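Local coordinates for protein nicotinate-nucleotide pyrophosphorylase (PDB 3TQV) that probably converts quinolinate and 5-phospho-alpha-D-ribose 1-diphosphate to nicotinate ribonucleotide, carbon dioxide and diphosphate, a step in NAD(+) biosynthesis, at residues Glu54-Cys59 and Met116-Ala121; Trp79-Ala84 and Ala91-Leu96; Asp9-Val14 and Phe148-Lys153. All blocks are in the same frame, centred on the assembly; numbering follows the deposited sequence.

Contact 1 (Glu54-Cys59 and Met116-Ala121)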
loop_
_atom_site.group_PDB
_atom_site.type_symbol
_atom_site.label_atom_id
_atom_site.label_comp_id
_atom_site.label_asym_id
_atom_site.label_seq_id
_atom_site.Cartn_x
_atom_site.Cartn_y
_atom_site.Cartn_z
ATOM N N GLU B 54 5.661 -18.614 -1.137
ATOM C CA GLU B 54 6.205 -18.264 -2.442
ATOM C C GLU B 54 7.568 -17.633 -2.306
ATOM O O GLU B 54 7.908 -17.115 -1.260
ATOM C CB GLU B 54 5.253 -17.322 -3.177
ATOM C CG GLU B 54 4.724 -16.196 -2.300
ATOM C CD GLU B 54 3.932 -15.153 -3.069
ATOM O OE1 GLU B 54 2.799 -14.833 -2.624
ATOM O OE2 GLU B 54 4.449 -14.650 -4.104
ATOM N N GLU B 55 8.365 -17.699 -3.361
ATOM C CA GLU B 55 9.705 -17.119 -3.329
ATOM C C GLU B 55 9.583 -15.621 -3.123
ATOM O O GLU B 55 8.638 -14.992 -3.611
ATOM C CB GLU B 55 10.445 -17.420 -4.629
ATOM C CG GLU B 55 11.925 -17.065 -4.647
ATOM C CD GLU B 55 12.586 -17.507 -5.947
ATOM O OE1 GLU B 55 12.997 -16.638 -6.742
ATOM O OE2 GLU B 55 12.674 -18.733 -6.171
HETATM N N MSE B 56 10.534 -15.042 -2.397
HETATM C CA MSE B 56 10.381 -13.660 -1.988
HETATM C C MSE B 56 11.675 -13.055 -1.498
HETATM O O MSE B 56 12.573 -13.768 -1.069
HETATM C CB MSE B 56 9.339 -13.579 -0.880
HETATM C CG MSE B 56 9.706 -14.391 0.343
HETATM SE SE MSE B 56 10.057 -13.274 1.905
HETATM C CE MSE B 56 8.236 -12.888 2.464
ATOM N N ILE B 57 11.754 -11.726 -1.580
ATOM C CA ILE B 57 12.818 -10.955 -0.938
ATOM C C ILE B 57 12.294 -10.413 0.378
ATOM O O ILE B 57 11.413 -9.555 0.398
ATOM C CB ILE B 57 13.296 -9.780 -1.806
ATOM C CG1 ILE B 57 13.765 -10.267 -3.183
ATOM C CG2 ILE B 57 14.424 -9.039 -1.107
ATOM C CD1 ILE B 57 14.982 -11.207 -3.132
ATOM N N LEU B 58 12.827 -10.931 1.474
ATOM C CA LEU B 58 12.412 -10.525 2.805
ATOM C C LEU B 58 12.729 -9.072 3.107
ATOM O O LEU B 58 13.812 -8.561 2.792
ATOM C CB LEU B 58 13.069 -11.417 3.857
ATOM C CG LEU B 58 12.941 -11.030 5.345
ATOM C CD1 LEU B 58 11.474 -10.812 5.746
ATOM C CD2 LEU B 58 13.594 -12.098 6.233
ATOM N N CYS B 59 11.758 -8.420 3.734
ATOM C CA CYS B 59 11.895 -7.066 4.247
ATOM C C CYS B 59 10.864 -6.880 5.369
ATOM O O CYS B 59 9.693 -7.242 5.227
ATOM C CB CYS B 59 11.702 -6.052 3.123
ATOM S SG CYS B 59 12.070 -4.349 3.591
HETATM N N MSE B 116 3.854 -6.688 3.062
HETATM C CA MSE B 116 3.865 -5.462 2.317
HETATM C C MSE B 116 5.268 -5.148 1.834
HETATM O O MSE B 116 5.518 -5.055 0.628
HETATM C CB MSE B 116 3.352 -4.342 3.204
HETATM C CG MSE B 116 3.134 -3.055 2.467
HETATM SE SE MSE B 116 3.155 -1.579 3.702
HETATM C CE MSE B 116 3.377 -0.144 2.404
ATOM N N LEU B 117 6.180 -5.002 2.788
ATOM C CA LEU B 117 7.544 -4.593 2.492
ATOM C C LEU B 117 8.281 -5.633 1.674
ATOM O O LEU B 117 9.050 -5.290 0.778
ATOM C CB LEU B 117 8.299 -4.279 3.785
ATOM C CG LEU B 117 7.621 -3.142 4.562
ATOM C CD1 LEU B 117 8.219 -2.963 5.952
ATOM C CD2 LEU B 117 7.664 -1.840 3.766
ATOM N N SER B 118 8.043 -6.903 1.969
ATOM C CA SER B 118 8.663 -7.961 1.190
ATOM C C SER B 118 8.039 -7.915 -0.185
ATOM O O SER B 118 8.678 -8.242 -1.187
ATOM C CB SER B 118 8.426 -9.326 1.826
ATOM O OG SER B 118 8.943 -9.376 3.136
ATOM N N GLY B 119 6.780 -7.505 -0.233
ATOM C CA GLY B 119 6.110 -7.329 -1.501
ATOM C C GLY B 119 6.888 -6.325 -2.329
ATOM O O GLY B 119 7.369 -6.633 -3.429
ATOM N N THR B 120 7.013 -5.119 -1.786
ATOM C CA THR B 120 7.780 -4.080 -2.432
ATOM C C THR B 120 9.177 -4.532 -2.825
ATOM O O THR B 120 9.613 -4.265 -3.942
ATOM C CB THR B 120 7.855 -2.811 -1.585
ATOM O OG1 THR B 120 6.563 -2.199 -1.559
ATOM C CG2 THR B 120 8.864 -1.812 -2.191
ATOM N N ALA B 121 9.882 -5.217 -1.930
ATOM C CA ALA B 121 11.254 -5.648 -2.244
ATOM C C ALA B 121 11.256 -6.636 -3.397
ATOM O O ALA B 121 12.063 -6.533 -4.312
ATOM C CB ALA B 121 11.942 -6.242 -1.024
#

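Contact 2 (Trp79-Ala84 and Ala91-Leu96)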
loop_
_atom_site.group_PDB
_atom_site.type_symbol
_atom_site.label_atom_id
_atom_site.label_comp_id
_atom_site.label_asym_id
_atom_site.label_seq_id
_atom_site.Cartn_x
_atom_site.Cartn_y
_atom_site.Cartn_z
ATOM N N TRP B 79 15.481 -15.392 13.761
ATOM C CA TRP B 79 15.385 -15.186 12.331
ATOM C C TRP B 79 16.235 -16.184 11.539
ATOM O O TRP B 79 17.446 -16.319 11.756
ATOM C CB TRP B 79 15.785 -13.751 12.006
ATOM C CG TRP B 79 14.785 -12.734 12.490
ATOM C CD1 TRP B 79 14.815 -12.036 13.666
ATOM C CD2 TRP B 79 13.602 -12.305 11.800
ATOM N NE1 TRP B 79 13.730 -11.200 13.748
ATOM C CE2 TRP B 79 12.969 -11.345 12.617
ATOM C CE3 TRP B 79 13.022 -12.637 10.570
ATOM C CZ2 TRP B 79 11.780 -10.718 12.244
ATOM C CZ3 TRP B 79 11.843 -12.011 10.203
ATOM C CH2 TRP B 79 11.235 -11.065 11.037
ATOM N N LEU B 80 15.590 -16.885 10.619
ATOM C CA LEU B 80 16.290 -17.834 9.761
ATOM C C LEU B 80 16.748 -17.170 8.471
ATOM O O LEU B 80 17.627 -17.665 7.790
ATOM C CB LEU B 80 15.410 -19.056 9.458
ATOM C CG LEU B 80 15.275 -20.074 10.593
ATOM C CD1 LEU B 80 14.220 -19.667 11.622
ATOM C CD2 LEU B 80 14.917 -21.418 10.005
ATOM N N TYR B 81 16.111 -16.057 8.135
ATOM C CA TYR B 81 16.531 -15.224 7.029
ATOM C C TYR B 81 16.551 -13.786 7.509
ATOM O O TYR B 81 15.814 -13.431 8.423
ATOM C CB TYR B 81 15.564 -15.362 5.860
ATOM C CG TYR B 81 15.660 -16.688 5.168
ATOM C CD1 TYR B 81 16.468 -16.848 4.048
ATOM C CD2 TYR B 81 14.952 -17.788 5.639
ATOM C CE1 TYR B 81 16.571 -18.069 3.406
ATOM C CE2 TYR B 81 15.045 -19.021 5.008
ATOM C CZ TYR B 81 15.863 -19.159 3.888
ATOM O OH TYR B 81 15.970 -20.382 3.254
ATOM N N SER B 82 17.402 -12.967 6.904
ATOM C CA SER B 82 17.459 -11.550 7.225
ATOM C C SER B 82 16.946 -10.699 6.062
ATOM O O SER B 82 16.823 -11.178 4.924
ATOM C CB SER B 82 18.887 -11.141 7.596
ATOM O OG SER B 82 19.836 -11.630 6.652
ATOM N N ASP B 83 16.644 -9.439 6.357
ATOM C CA ASP B 83 16.180 -8.498 5.349
ATOM C C ASP B 83 17.147 -8.387 4.184
ATOM O O ASP B 83 18.328 -8.118 4.380
ATOM C CB ASP B 83 16.003 -7.115 5.963
ATOM C CG ASP B 83 14.640 -6.923 6.583
ATOM O OD1 ASP B 83 13.959 -7.930 6.882
ATOM O OD2 ASP B 83 14.251 -5.756 6.773
ATOM N N ALA B 84 16.624 -8.597 2.979
ATOM C CA ALA B 84 17.341 -8.354 1.725
ATOM C C ALA B 84 17.900 -9.639 1.153
ATOM O O ALA B 84 18.735 -9.637 0.234
ATOM C CB ALA B 84 18.420 -7.280 1.884
ATOM N N ALA B 91 9.774 -21.799 2.877
ATOM C CA ALA B 91 10.810 -21.784 3.897
ATOM C C ALA B 91 10.345 -21.009 5.121
ATOM O O ALA B 91 9.495 -20.114 5.018
ATOM C CB ALA B 91 12.085 -21.179 3.343
ATOM N N ARG B 92 10.906 -21.358 6.278
ATOM C CA ARG B 92 10.575 -20.692 7.524
ATOM C C ARG B 92 11.449 -19.456 7.656
ATOM O O ARG B 92 12.677 -19.563 7.608
ATOM C CB ARG B 92 10.832 -21.616 8.715
ATOM C CG ARG B 92 9.968 -22.860 8.812
ATOM C CD ARG B 92 10.197 -23.517 10.168
ATOM N NE ARG B 92 9.486 -24.786 10.334
ATOM C CZ ARG B 92 9.441 -25.463 11.479
ATOM N NH1 ARG B 92 10.056 -24.984 12.550
ATOM N NH2 ARG B 92 8.778 -26.606 11.559
ATOM N N ILE B 93 10.841 -18.286 7.833
ATOM C CA ILE B 93 11.638 -17.070 7.967
ATOM C C ILE B 93 12.022 -16.755 9.412
ATOM O O ILE B 93 13.123 -16.259 9.680
ATOM C CB ILE B 93 10.988 -15.857 7.274
ATOM C CG1 ILE B 93 9.534 -15.695 7.712
ATOM C CG2 ILE B 93 11.037 -16.032 5.764
ATOM C CD1 ILE B 93 8.727 -14.815 6.792
ATOM N N PHE B 94 11.135 -17.054 10.351
ATOM C CA PHE B 94 11.491 -16.848 11.746
ATOM C C PHE B 94 10.743 -17.812 12.628
ATOM O O PHE B 94 9.795 -18.440 12.187
ATOM C CB PHE B 94 11.257 -15.394 12.187
ATOM C CG PHE B 94 9.802 -14.979 12.208
ATOM C CD1 PHE B 94 9.012 -15.220 13.332
ATOM C CD2 PHE B 94 9.235 -14.346 11.116
ATOM C CE1 PHE B 94 7.674 -14.846 13.361
ATOM C CE2 PHE B 94 7.906 -13.971 11.128
ATOM C CZ PHE B 94 7.114 -14.220 12.252
ATOM N N GLU B 95 11.195 -17.948 13.867
ATOM C CA GLU B 95 10.528 -18.811 14.831
ATOM C C GLU B 95 10.218 -18.037 16.089
ATOM O O GLU B 95 10.934 -17.104 16.468
ATOM C CB GLU B 95 11.375 -20.035 15.156
ATOM C CG GLU B 95 11.389 -21.057 14.037
ATOM C CD GLU B 95 12.441 -22.133 14.232
ATOM O OE1 GLU B 95 13.400 -21.896 15.002
ATOM O OE2 GLU B 95 12.303 -23.215 13.612
ATOM N N LEU B 96 9.118 -18.414 16.719
ATOM C CA LEU B 96 8.676 -17.727 17.914
ATOM C C LEU B 96 8.584 -18.720 19.059
ATOM O O LEU B 96 8.233 -19.891 18.870
ATOM C CB LEU B 96 7.319 -17.038 17.688
ATOM C CG LEU B 96 7.144 -15.885 16.679
ATOM C CD1 LEU B 96 5.694 -15.424 16.665
ATOM C CD2 LEU B 96 8.049 -14.686 16.962
#

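Contact 3 (Asp9-Val14 and Phe148-Lys153)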
loop_
_atom_site.group_PDB
_atom_site.type_symbol
_atom_site.label_atom_id
_atom_site.label_comp_id
_atom_site.label_asym_id
_atom_site.label_seq_id
_atom_site.Cartn_x
_atom_site.Cartn_y
_atom_site.Cartn_z
ATOM N N ASP B 9 21.508 9.963 -1.071
ATOM C CA ASP B 9 21.492 9.151 0.138
ATOM C C ASP B 9 20.694 7.868 -0.052
ATOM O O ASP B 9 19.555 7.907 -0.523
ATOM C CB ASP B 9 20.825 9.942 1.262
ATOM C CG ASP B 9 21.744 10.972 1.871
ATOM O OD1 ASP B 9 22.814 11.233 1.273
ATOM O OD2 ASP B 9 21.396 11.518 2.942
ATOM N N GLN B 10 21.274 6.739 0.347
ATOM C CA GLN B 10 20.583 5.455 0.262
ATOM C C GLN B 10 20.023 4.973 1.611
ATOM O O GLN B 10 20.732 4.931 2.616
ATOM C CB GLN B 10 21.491 4.387 -0.352
ATOM C CG GLN B 10 22.128 4.787 -1.674
ATOM C CD GLN B 10 21.126 5.145 -2.747
ATOM O OE1 GLN B 10 20.320 4.319 -3.163
ATOM N NE2 GLN B 10 21.176 6.391 -3.209
ATOM N N ILE B 11 18.745 4.594 1.617
ATOM C CA ILE B 11 18.072 4.155 2.834
ATOM C C ILE B 11 18.366 2.703 3.164
ATOM O O ILE B 11 17.620 1.803 2.775
ATOM C CB ILE B 11 16.551 4.310 2.732
ATOM C CG1 ILE B 11 16.195 5.686 2.147
ATOM C CG2 ILE B 11 15.906 4.068 4.094
ATOM C CD1 ILE B 11 16.953 6.855 2.756
ATOM N N ASN B 12 19.444 2.488 3.904
ATOM C CA ASN B 12 19.858 1.143 4.272
ATOM C C ASN B 12 19.386 0.721 5.665
ATOM O O ASN B 12 19.741 -0.337 6.163
ATOM C CB ASN B 12 21.371 0.988 4.090
ATOM C CG ASN B 12 21.760 0.849 2.626
ATOM O OD1 ASN B 12 21.135 0.097 1.881
ATOM N ND2 ASN B 12 22.785 1.586 2.203
ATOM N N LYS B 13 18.565 1.567 6.269
ATOM C CA LYS B 13 17.854 1.235 7.491
ATOM C C LYS B 13 16.788 2.297 7.717
ATOM O O LYS B 13 17.006 3.460 7.419
ATOM C CB LYS B 13 18.800 1.183 8.690
ATOM C CG LYS B 13 18.088 0.820 9.992
ATOM C CD LYS B 13 18.709 1.502 11.206
ATOM C CE LYS B 13 17.966 1.141 12.489
ATOM N NZ LYS B 13 17.877 -0.332 12.682
ATOM N N VAL B 14 15.635 1.892 8.231
ATOM C CA VAL B 14 14.574 2.832 8.570
ATOM C C VAL B 14 14.785 3.323 9.989
ATOM O O VAL B 14 15.032 2.523 10.889
ATOM C CB VAL B 14 13.183 2.175 8.472
ATOM C CG1 VAL B 14 12.068 3.178 8.835
ATOM C CG2 VAL B 14 12.979 1.592 7.081
ATOM N N PHE B 148 4.903 5.776 4.519
ATOM C CA PHE B 148 5.799 4.661 4.252
ATOM C C PHE B 148 6.842 5.079 3.244
ATOM O O PHE B 148 7.300 4.251 2.456
ATOM C CB PHE B 148 5.027 3.468 3.681
ATOM C CG PHE B 148 4.251 2.706 4.706
ATOM C CD1 PHE B 148 4.766 1.534 5.245
ATOM C CD2 PHE B 148 3.006 3.163 5.127
ATOM C CE1 PHE B 148 4.074 0.822 6.214
ATOM C CE2 PHE B 148 2.277 2.460 6.084
ATOM C CZ PHE B 148 2.815 1.268 6.637
ATOM N N ARG B 149 7.202 6.359 3.262
ATOM C CA ARG B 149 8.219 6.869 2.352
ATOM C C ARG B 149 9.544 6.153 2.569
ATOM O O ARG B 149 10.075 5.516 1.660
ATOM C CB ARG B 149 8.403 8.374 2.541
ATOM C CG ARG B 149 9.712 8.905 2.001
ATOM C CD ARG B 149 9.733 9.071 0.494
ATOM N NE ARG B 149 8.843 10.154 0.088
ATOM C CZ ARG B 149 7.816 9.970 -0.724
ATOM N NH1 ARG B 149 7.589 8.758 -1.210
ATOM N NH2 ARG B 149 7.028 10.976 -1.052
ATOM N N LEU B 150 10.066 6.248 3.788
ATOM C CA LEU B 150 11.344 5.635 4.107
ATOM C C LEU B 150 11.263 4.101 4.101
ATOM O O LEU B 150 12.155 3.415 3.592
ATOM C CB LEU B 150 11.867 6.174 5.444
ATOM C CG LEU B 150 12.369 7.625 5.381
ATOM C CD1 LEU B 150 12.753 8.120 6.767
ATOM C CD2 LEU B 150 13.546 7.787 4.409
ATOM N N ALA B 151 10.174 3.578 4.655
ATOM C CA ALA B 151 9.939 2.138 4.683
ATOM C C ALA B 151 10.031 1.534 3.289
ATOM O O ALA B 151 10.650 0.483 3.109
ATOM C CB ALA B 151 8.574 1.826 5.326
ATOM N N GLN B 152 9.426 2.198 2.299
ATOM C CA GLN B 152 9.498 1.731 0.910
ATOM C C GLN B 152 10.853 1.996 0.197
ATOM O O GLN B 152 11.276 1.227 -0.657
ATOM C CB GLN B 152 8.317 2.270 0.092
ATOM C CG GLN B 152 6.972 1.690 0.534
ATOM C CD GLN B 152 5.936 1.638 -0.592
ATOM O OE1 GLN B 152 5.690 0.576 -1.191
ATOM N NE2 GLN B 152 5.329 2.785 -0.885
ATOM N N LYS B 153 11.519 3.091 0.535
ATOM C CA LYS B 153 12.858 3.346 0.022
ATOM C C LYS B 153 13.772 2.208 0.490
ATOM O O LYS B 153 14.600 1.690 -0.262
ATOM C CB LYS B 153 13.371 4.687 0.550
ATOM C CG LYS B 153 12.591 5.914 0.071
ATOM C CD LYS B 153 12.919 6.233 -1.372
ATOM C CE LYS B 153 12.253 7.499 -1.860
ATOM N NZ LYS B 153 12.471 7.702 -3.331
#

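Contact 1 (Glu54-Cys59 and Met116-Ala121)
Ser118 and Cys59 carry this contact, meeting where the chain leaving strand 56-57 runs past helix 100-130. The hydroxyl of Ser118 stands beside its own backbone N, with OG anti to the carbonyl carbon (chi1 -59°), and there it accepts the backbone N-H of Cys59, with Cys59 N and Ser118 OG 3.0 Å apart and an angle of 149° at the hydrogen. A helix side chain thus satisfies an amide of the passing chain in a buried setting. The same hydroxyl has a second partner in Ile114 O, one turn back, through a weak hydrogen bond. On one flank of the serine the methyl CE of the selenomethionine Met56 reaches Ser118 CB at 3.6 Å, bends at chi2 and chi3 curling the end of the chain back to it. The CB of Cys59 is directed at the helix, and Cys59 SG lies against Leu117 CB at 3.8 Å. One turn further on, the methyl of Ala121 faces Cys59 CB and meets Ile57 CG2 at 3.7 Å. The carbonyl of Ile57 also lies close over the helix, its O receiving a CA-H...O contact from Ser118 CA at 3.3 Å. The N-H of Ile57 is bonded to OG1 of Thr122 on the same helix. Around the contact, strand 86-87 pairs with strand 56-57, and helix 149-159 packs on Cys59 through Tyr154, Ala155 and Cys158.

Contact 2 (Trp79-Ala84 and Ala91-Leu96)
Trp79 and Phe94 face each other as an antiparallel non-hydrogen-bonded pair, their CA atoms 4.3 Å apart and their side chains on the same face of the sheet. Trp79 has CG beside its backbone N (chi1 -69°), whereas Phe94 puts CG between its N and carbonyl carbon (67°); despite these different settings the two side chains lie side by side and point the same way. Phe94 CB sits over one face of the indole in a CH-pi contact, 4.0 Å from the centroid of the six-membered ring of Trp79. Farther out, Trp79 CZ3 touches Phe94 CD2 at 3.6 Å, with the ring planes inclined at 52°. OD1 of Asn65 on helix 61-71 accepts the indole N-H (NE1), which probably helps hold the ring's rotation.

Next along, Ile93 O takes the N-H of Leu80 at 2.7 Å between Leu80 N and Ile93 O. Tyr81 N adds a weak second bond to that oxygen. Leu80 leans CB on the carbonyl O of Arg92 and sends CD1 to Glu95 CG, while a salt bridge with a weak hydrogen bond joins Arg92 NH1 to Glu95 OE2 on the strand itself. Tyr81 brings the edge of its ring to Arg92 O, which lies in the ring plane 3.5 Å from Tyr81 CD2, and its far end reaches Ala91 CB.

This is the edge of the four-stranded antiparallel sheet in the N-terminal domain of a quinolinate phosphoribosyltransferase: strand 76-79 ends beside strand 92-97 as its chain turns away toward strand 86-87, and helix 61-71 packs against the indole.

Contact 3 (Asp9-Val14 and Phe148-Lys153)
Ile11 presses against the start of helix 149-159, and its closest approach is to Lys153, where Ile11 CG1 and Lys153 CB stand 3.4 Å apart. CG1 lies beside the backbone N of Ile11, anti to the carbonyl carbon (chi1 -46°), and CD1 carries on to Leu150 CD2 at 3.9 Å. The isoleucine and leucine side chains cross at about a right angle, and Ile11 touches both Leu150 and Lys153, one turn apart. The other branch, Ile11 CG2, rests near the carbonyl O of Leu150 at 3.8 Å. Ile11 is the centre of an inverse gamma turn, and its CB is directed toward the helix while those of its neighbours Gln10 and Asn12 point away.

The Val14 end is looser. There CG2 alone makes the approach, coming to Ala151 CA at 3.9 Å and to Leu150 O at 4.0 Å, and Val14 also packs on Tyr154 of the helix. Between these two anchors the chain bows outward: Asn12 and Lys13 are exposed, and Asn12 OD1 makes a weak hydrogen bond to Arg157 NE. The contact is made by aliphatic groups, without hydrogen bonds between the segments.

Lys153 meets Ile11 mainly with CB; its chain, bent at chi2, leads the amine away to a salt bridge with Asp140 and hydrogen bonds to Thr141 O and Arg165 O. Thr141, Arg142 and Arg165 are predicted to bind substrate, and the position of the amine beside them is consistent with the edge of the substrate pocket in the TIM-barrel-like C-terminal domain.

How the contacts relate
Contact 1 is fully buried, and contact 3 is buried too apart from the exposed bow of its arm, whereas contact 2 lies at the sheet edge, its centre about 20 Å from that of the chain, and is only partly buried. Contacts 1 and 2 touch through Leu58, whose CD2 packs on the carbonyls of Tyr81 and Ser82 and whose O probably bonds Ala84 N, and strand 92-97 leads on to helix 100-130. Contacts 1 and 3 meet where Leu117 and Met116 pack on Ala151 and Phe148; contacts 2 and 3 do not touch. Chemistry follows place: a buried serine-to-amide bond in contact 1, backbone bonding and aromatic packing in contact 2, mostly aliphatic packing in contact 3.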